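Local coordinates for 5-formaminoimidazole-4-carboxamide-1-(beta)-D-ribofuranosyl 5'-monophosphate synthetase (Methanocaldococcus jannaschii, PDB 2R7K), which catalyses the ATP- and formate-dependent, folate-independent formylation of AICAR to FAICAR in purine biosynthesis, at the interface of chains A and B. Sequence-based numbering; all coordinates share one arbitrary frame. Chains: chain A/B, 5-formaminoimidazole-4-carboxamide-1-(beta)-D-ribofuranosyl 5'-monophosphate synthetase.

Contact 1: the interface of chains A and B. Residues chain A 205, 264, 267, 300-302, 304; chain B 231, 254-256.
A:Arg264 lies along the start of strand 253-260 of chain B, a subunit contact within the homohexamer, and meets it at several points. Its backbone N donates to the carbonyl O of B:Thr256 at 2.8 Å. From there CB rests against the same carbonyl O. With CG anti to the backbone N (chi1 -178°) and the chain extended as far as NE, CD reaches the carbonyl O of B:Ile255, and NE passes more distantly by that oxygen and by CG2 of the same isoleucine. The tip then turns back to the oxygen: NH1 of the guanidinium donates to it at 3.0 Å, in the carbonyl plane but with the oxygen tilted from the guanidinium plane, a moderately bent bond of 141° at the hydrogen. CG2 of B:Ile255 lies over one guanidinium face, offset toward its rim and 3.7 Å from CZ, while CG1 of B:Val254 meets the edge. Hydrogen bond, face and edge together should restrict rotation of the tip.

Apolar groups join this end to a second polar cluster. A:Leu304 rests CD2 against CG1 of B:Val254, 3.8 Å away, and against CG2 of B:Thr256; that same CG2 also touches SG of A:Cys300. On its other branch, the B:Thr256 hydroxyl OG1 pairs with the A:Thr205 hydroxyl OG1 at 2.7 Å, and the heavy atoms do not decide which one donates. B:Ser231 OG donates to the carbonyl O of A:Cys300 at 2.7 Å, in the carbonyl plane and on a lone pair.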
loop_
_atom_site.group_PDB
_atom_site.type_symbol
_atom_site.label_atom_id
_atom_site.label_comp_id
_atom_site.label_asym_id
_atom_site.label_seq_id
_atom_site.Cartn_x
_atom_site.Cartn_y
_atom_site.Cartn_z
ATOM N N THR A 205 -15.834 2.255 33.133
ATOM C CA THR A 205 -14.703 2.079 32.236
ATOM C C THR A 205 -14.398 3.382 31.493
ATOM O O THR A 205 -15.300 4.056 31.006
ATOM C CB THR A 205 -14.989 0.937 31.252
ATOM O OG1 THR A 205 -16.369 0.971 30.876
ATOM C CG2 THR A 205 -14.713 -0.402 31.900
ATOM N N ARG A 264 -18.126 -1.085 22.927
ATOM C CA ARG A 264 -19.185 -1.978 22.489
ATOM C C ARG A 264 -19.950 -1.286 21.364
ATOM O O ARG A 264 -20.355 -0.135 21.514
ATOM C CB ARG A 264 -20.113 -2.228 23.670
ATOM C CG ARG A 264 -21.250 -3.168 23.429
ATOM C CD ARG A 264 -22.046 -3.296 24.727
ATOM N NE ARG A 264 -23.158 -4.232 24.607
ATOM C CZ ARG A 264 -23.769 -4.799 25.642
ATOM N NH1 ARG A 264 -23.357 -4.546 26.876
ATOM N NH2 ARG A 264 -24.783 -5.631 25.445
ATOM N N LEU A 267 -23.083 0.947 21.370
ATOM C CA LEU A 267 -22.998 2.221 22.083
ATOM C C LEU A 267 -22.563 3.369 21.183
ATOM O O LEU A 267 -22.465 4.518 21.630
ATOM C CB LEU A 267 -22.036 2.115 23.276
ATOM C CG LEU A 267 -22.443 1.201 24.436
ATOM C CD1 LEU A 267 -21.373 1.172 25.538
ATOM C CD2 LEU A 267 -23.793 1.629 24.993
ATOM N N CYS A 300 -17.882 4.866 31.532
ATOM C CA CYS A 300 -19.084 4.123 31.208
ATOM C C CYS A 300 -19.563 3.356 32.440
ATOM O O CYS A 300 -18.916 2.406 32.876
ATOM C CB CYS A 300 -18.836 3.166 30.035
ATOM S SG CYS A 300 -20.341 2.365 29.442
ATOM N N ASN A 301 -20.691 3.777 33.005
ATOM C CA ASN A 301 -21.220 3.110 34.189
ATOM C C ASN A 301 -21.892 1.801 33.819
ATOM O O ASN A 301 -21.982 1.450 32.641
ATOM C CB ASN A 301 -22.146 4.029 34.997
ATOM C CG ASN A 301 -23.418 4.372 34.264
ATOM O OD1 ASN A 301 -23.910 3.595 33.452
ATOM N ND2 ASN A 301 -23.977 5.535 34.569
ATOM N N GLU A 302 -22.346 1.068 34.826
ATOM C CA GLU A 302 -22.891 -0.259 34.595
ATOM C C GLU A 302 -24.232 -0.197 33.870
ATOM O O GLU A 302 -24.732 -1.209 33.380
ATOM C CB GLU A 302 -23.016 -1.027 35.910
ATOM C CG GLU A 302 -23.958 -0.388 36.922
ATOM C CD GLU A 302 -23.868 -1.042 38.293
ATOM O OE1 GLU A 302 -23.258 -2.131 38.404
ATOM O OE2 GLU A 302 -24.405 -0.464 39.260
ATOM N N LEU A 304 -24.539 1.417 31.112
ATOM C CA LEU A 304 -24.128 1.754 29.740
ATOM C C LEU A 304 -24.404 3.208 29.398
ATOM O O LEU A 304 -24.835 3.529 28.288
ATOM C CB LEU A 304 -24.777 0.819 28.719
ATOM C CG LEU A 304 -24.390 -0.649 28.876
ATOM C CD1 LEU A 304 -25.162 -1.552 27.926
ATOM C CD2 LEU A 304 -22.895 -0.831 28.690
ATOM N N SER B 231 -17.843 -3.085 33.037
ATOM C CA SER B 231 -18.282 -2.134 34.058
ATOM C C SER B 231 -19.356 -2.802 34.937
ATOM O O SER B 231 -20.249 -3.462 34.415
ATOM C CB SER B 231 -18.838 -0.880 33.383
ATOM O OG SER B 231 -19.110 0.156 34.311
ATOM N N VAL B 254 -20.752 -5.925 33.072
ATOM C CA VAL B 254 -21.350 -5.542 31.801
ATOM C C VAL B 254 -20.254 -5.235 30.779
ATOM O O VAL B 254 -19.405 -4.367 31.015
ATOM C CB VAL B 254 -22.210 -4.284 31.958
ATOM C CG1 VAL B 254 -23.015 -4.020 30.676
ATOM C CG2 VAL B 254 -23.137 -4.414 33.164
ATOM N N ILE B 255 -20.268 -5.947 29.652
ATOM C CA ILE B 255 -19.294 -5.695 28.593
ATOM C C ILE B 255 -19.454 -4.287 28.041
ATOM O O ILE B 255 -20.524 -3.931 27.544
ATOM C CB ILE B 255 -19.370 -6.726 27.433
ATOM C CG1 ILE B 255 -18.244 -6.457 26.439
ATOM C CG2 ILE B 255 -20.726 -6.680 26.727
ATOM C CD1 ILE B 255 -16.871 -6.675 27.042
ATOM N N THR B 256 -18.401 -3.477 28.153
ATOM C CA THR B 256 -18.446 -2.123 27.606
ATOM C C THR B 256 -17.461 -1.898 26.455
ATOM O O THR B 256 -17.598 -0.937 25.706
ATOM C CB THR B 256 -18.209 -1.018 28.671
ATOM O OG1 THR B 256 -16.846 -1.042 29.122
ATOM C CG2 THR B 256 -19.160 -1.166 29.849
#

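Contact 2: the interface of chains A and B. Residues chain A 207, 261-264; chain B 229, 256-259.
A short antiparallel beta ladder between subunits forms this contact, where the short strand 262-263 of chain A runs beside strand 253-260 of chain B. The register is set by A:Val262 facing B:Asn258 and A:Ile263 facing B:Gly257. A reciprocal backbone pair defines the first bridge: A:Val262 N donates to B:Asn258 O at 3.0 Å with 165° at the hydrogen, and B:Asn258 N returns a bond to A:Val262 O at 2.9 Å. The backbone bond from A:Arg264 to B:Thr256 continues the ladder. At B:Gly257 no side chain intervenes, and its CA comes within 4.1 Å of CA of A:Ile263.

Aromatic rings flank the ladder. A:Phe207 and B:Tyr229 meet edge-to-face, with centroids 5.6 Å apart and planes at 69°. The edge belongs to B:Tyr229, whose CD2 and CE2 approach one face of the phenylalanine ring near its rim, CD2 lying 3.8 Å from CZ. CG1 of A:Ile263 covers the opposite face, also toward the rim, so the phenylalanine ring is sandwiched between a residue of its own chain and one of the partner. OG1 of B:Thr256 lies at the ring's edge, in plane, and donates to the backbone O of B:Tyr229 at 2.9 Å within chain B, tying the threonine to the neighbouring strand 219-230.

With CG1 of A:Val261 at a chi1 of 69°, CG2 stands anti to the backbone N and is directed to CD2 of B:Tyr229 at 3.7 Å and to CG1 of B:Ile259. Within the bridge pair itself, CG2 of A:Val262 packs near ND2 of the B:Asn258 side-chain amide. Since B:Asn258 belongs to the AICAR-binding site, the ladder helps assemble the hexamer and may also steady the strand that presents this residue to the substrate.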
loop_
_atom_site.group_PDB
_atom_site.type_symbol
_atom_site.label_atom_id
_atom_site.label_comp_id
_atom_site.label_asym_id
_atom_site.label_seq_id
_atom_site.Cartn_x
_atom_site.Cartn_y
_atom_site.Cartn_z
ATOM N N PHE A 207 -13.391 5.750 28.609
ATOM C CA PHE A 207 -13.263 5.961 27.166
ATOM C C PHE A 207 -13.037 7.439 26.908
ATOM O O PHE A 207 -13.938 8.250 27.106
ATOM C CB PHE A 207 -14.524 5.512 26.441
ATOM C CG PHE A 207 -14.829 4.055 26.610
ATOM C CD1 PHE A 207 -14.320 3.119 25.726
ATOM C CD2 PHE A 207 -15.632 3.619 27.653
ATOM C CE1 PHE A 207 -14.608 1.774 25.876
ATOM C CE2 PHE A 207 -15.914 2.271 27.811
ATOM C CZ PHE A 207 -15.399 1.349 26.915
ATOM N N VAL A 261 -8.427 1.299 23.173
ATOM C CA VAL A 261 -9.622 0.587 23.557
ATOM C C VAL A 261 -10.657 0.842 22.474
ATOM O O VAL A 261 -10.601 1.856 21.791
ATOM C CB VAL A 261 -10.156 1.103 24.929
ATOM C CG1 VAL A 261 -10.705 2.524 24.801
ATOM C CG2 VAL A 261 -11.221 0.170 25.475
ATOM N N VAL A 262 -11.586 -0.091 22.309
ATOM C CA VAL A 262 -12.738 0.115 21.453
ATOM C C VAL A 262 -13.960 -0.120 22.308
ATOM O O VAL A 262 -13.910 -0.875 23.273
ATOM C CB VAL A 262 -12.772 -0.841 20.215
ATOM C CG1 VAL A 262 -11.586 -0.548 19.269
ATOM C CG2 VAL A 262 -12.795 -2.301 20.645
ATOM N N ILE A 263 -15.050 0.535 21.948
ATOM C CA ILE A 263 -16.276 0.459 22.708
ATOM C C ILE A 263 -17.199 -0.598 22.110
ATOM O O ILE A 263 -17.058 -0.980 20.946
ATOM C CB ILE A 263 -16.978 1.834 22.748
ATOM C CG1 ILE A 263 -17.841 1.969 24.010
ATOM C CG2 ILE A 263 -17.819 2.054 21.491
ATOM C CD1 ILE A 263 -18.344 3.383 24.261
ATOM N N ARG A 264 -18.126 -1.085 22.927
ATOM C CA ARG A 264 -19.185 -1.978 22.489
ATOM C C ARG A 264 -19.950 -1.286 21.364
ATOM O O ARG A 264 -20.355 -0.135 21.514
ATOM C CB ARG A 264 -20.113 -2.228 23.670
ATOM C CG ARG A 264 -21.250 -3.168 23.429
ATOM C CD ARG A 264 -22.046 -3.296 24.727
ATOM N NE ARG A 264 -23.158 -4.232 24.607
ATOM C CZ ARG A 264 -23.769 -4.799 25.642
ATOM N NH1 ARG A 264 -23.357 -4.546 26.876
ATOM N NH2 ARG A 264 -24.783 -5.631 25.445
ATOM N N TYR B 229 -13.344 -5.386 28.708
ATOM C CA TYR B 229 -13.319 -4.165 29.490
ATOM C C TYR B 229 -14.741 -4.030 29.997
ATOM O O TYR B 229 -15.644 -3.664 29.240
ATOM C CB TYR B 229 -12.942 -2.988 28.587
ATOM C CG TYR B 229 -12.439 -1.767 29.289
ATOM C CD1 TYR B 229 -11.664 -1.870 30.432
ATOM C CD2 TYR B 229 -12.701 -0.499 28.784
ATOM C CE1 TYR B 229 -11.184 -0.744 31.066
ATOM C CE2 TYR B 229 -12.215 0.631 29.409
ATOM C CZ TYR B 229 -11.462 0.498 30.551
ATOM O OH TYR B 229 -10.985 1.618 31.195
ATOM N N THR B 256 -18.401 -3.477 28.153
ATOM C CA THR B 256 -18.446 -2.123 27.606
ATOM C C THR B 256 -17.461 -1.898 26.455
ATOM O O THR B 256 -17.598 -0.937 25.706
ATOM C CB THR B 256 -18.209 -1.018 28.671
ATOM O OG1 THR B 256 -16.846 -1.042 29.122
ATOM C CG2 THR B 256 -19.160 -1.166 29.849
ATOM N N GLY B 257 -16.471 -2.769 26.319
ATOM C CA GLY B 257 -15.424 -2.548 25.333
ATOM C C GLY B 257 -14.356 -3.614 25.382
ATOM O O GLY B 257 -14.490 -4.599 26.107
ATOM N N ASN B 258 -13.301 -3.421 24.593
ATOM C CA ASN B 258 -12.215 -4.383 24.504
ATOM C C ASN B 258 -10.870 -3.707 24.341
ATOM O O ASN B 258 -10.766 -2.585 23.834
ATOM C CB ASN B 258 -12.445 -5.375 23.346
ATOM C CG ASN B 258 -13.895 -5.821 23.226
ATOM O OD1 ASN B 258 -14.248 -6.946 23.598
ATOM N ND2 ASN B 258 -14.741 -4.946 22.704
ATOM N N ILE B 259 -9.834 -4.406 24.784
ATOM C CA ILE B 259 -8.476 -3.903 24.770
ATOM C C ILE B 259 -7.671 -4.978 24.056
ATOM O O ILE B 259 -7.881 -6.161 24.306
ATOM C CB ILE B 259 -7.964 -3.698 26.215
ATOM C CG1 ILE B 259 -8.821 -2.645 26.931
ATOM C CG2 ILE B 259 -6.501 -3.300 26.238
ATOM C CD1 ILE B 259 -8.602 -2.583 28.431
#

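Contact 1 and contact 2 are overlapping patches of one subunit interface, with C-alpha centres about 8 Å apart and A:Arg264 and B:Thr256 in common. Strand 253-260 of chain B runs through both, and strand 205-214 of chain A contributes to each. Contact 1 is dominated by side-chain-mediated polar bonds and contact 2 by backbone pairing with aromatic packing, so the two grip the same strand by different means. The chains are copies of one protein, but the interface is not an exact two-fold. The arrangement fits the homohexamer the enzyme forms and could couple subunit association to the geometry of the AICAR site.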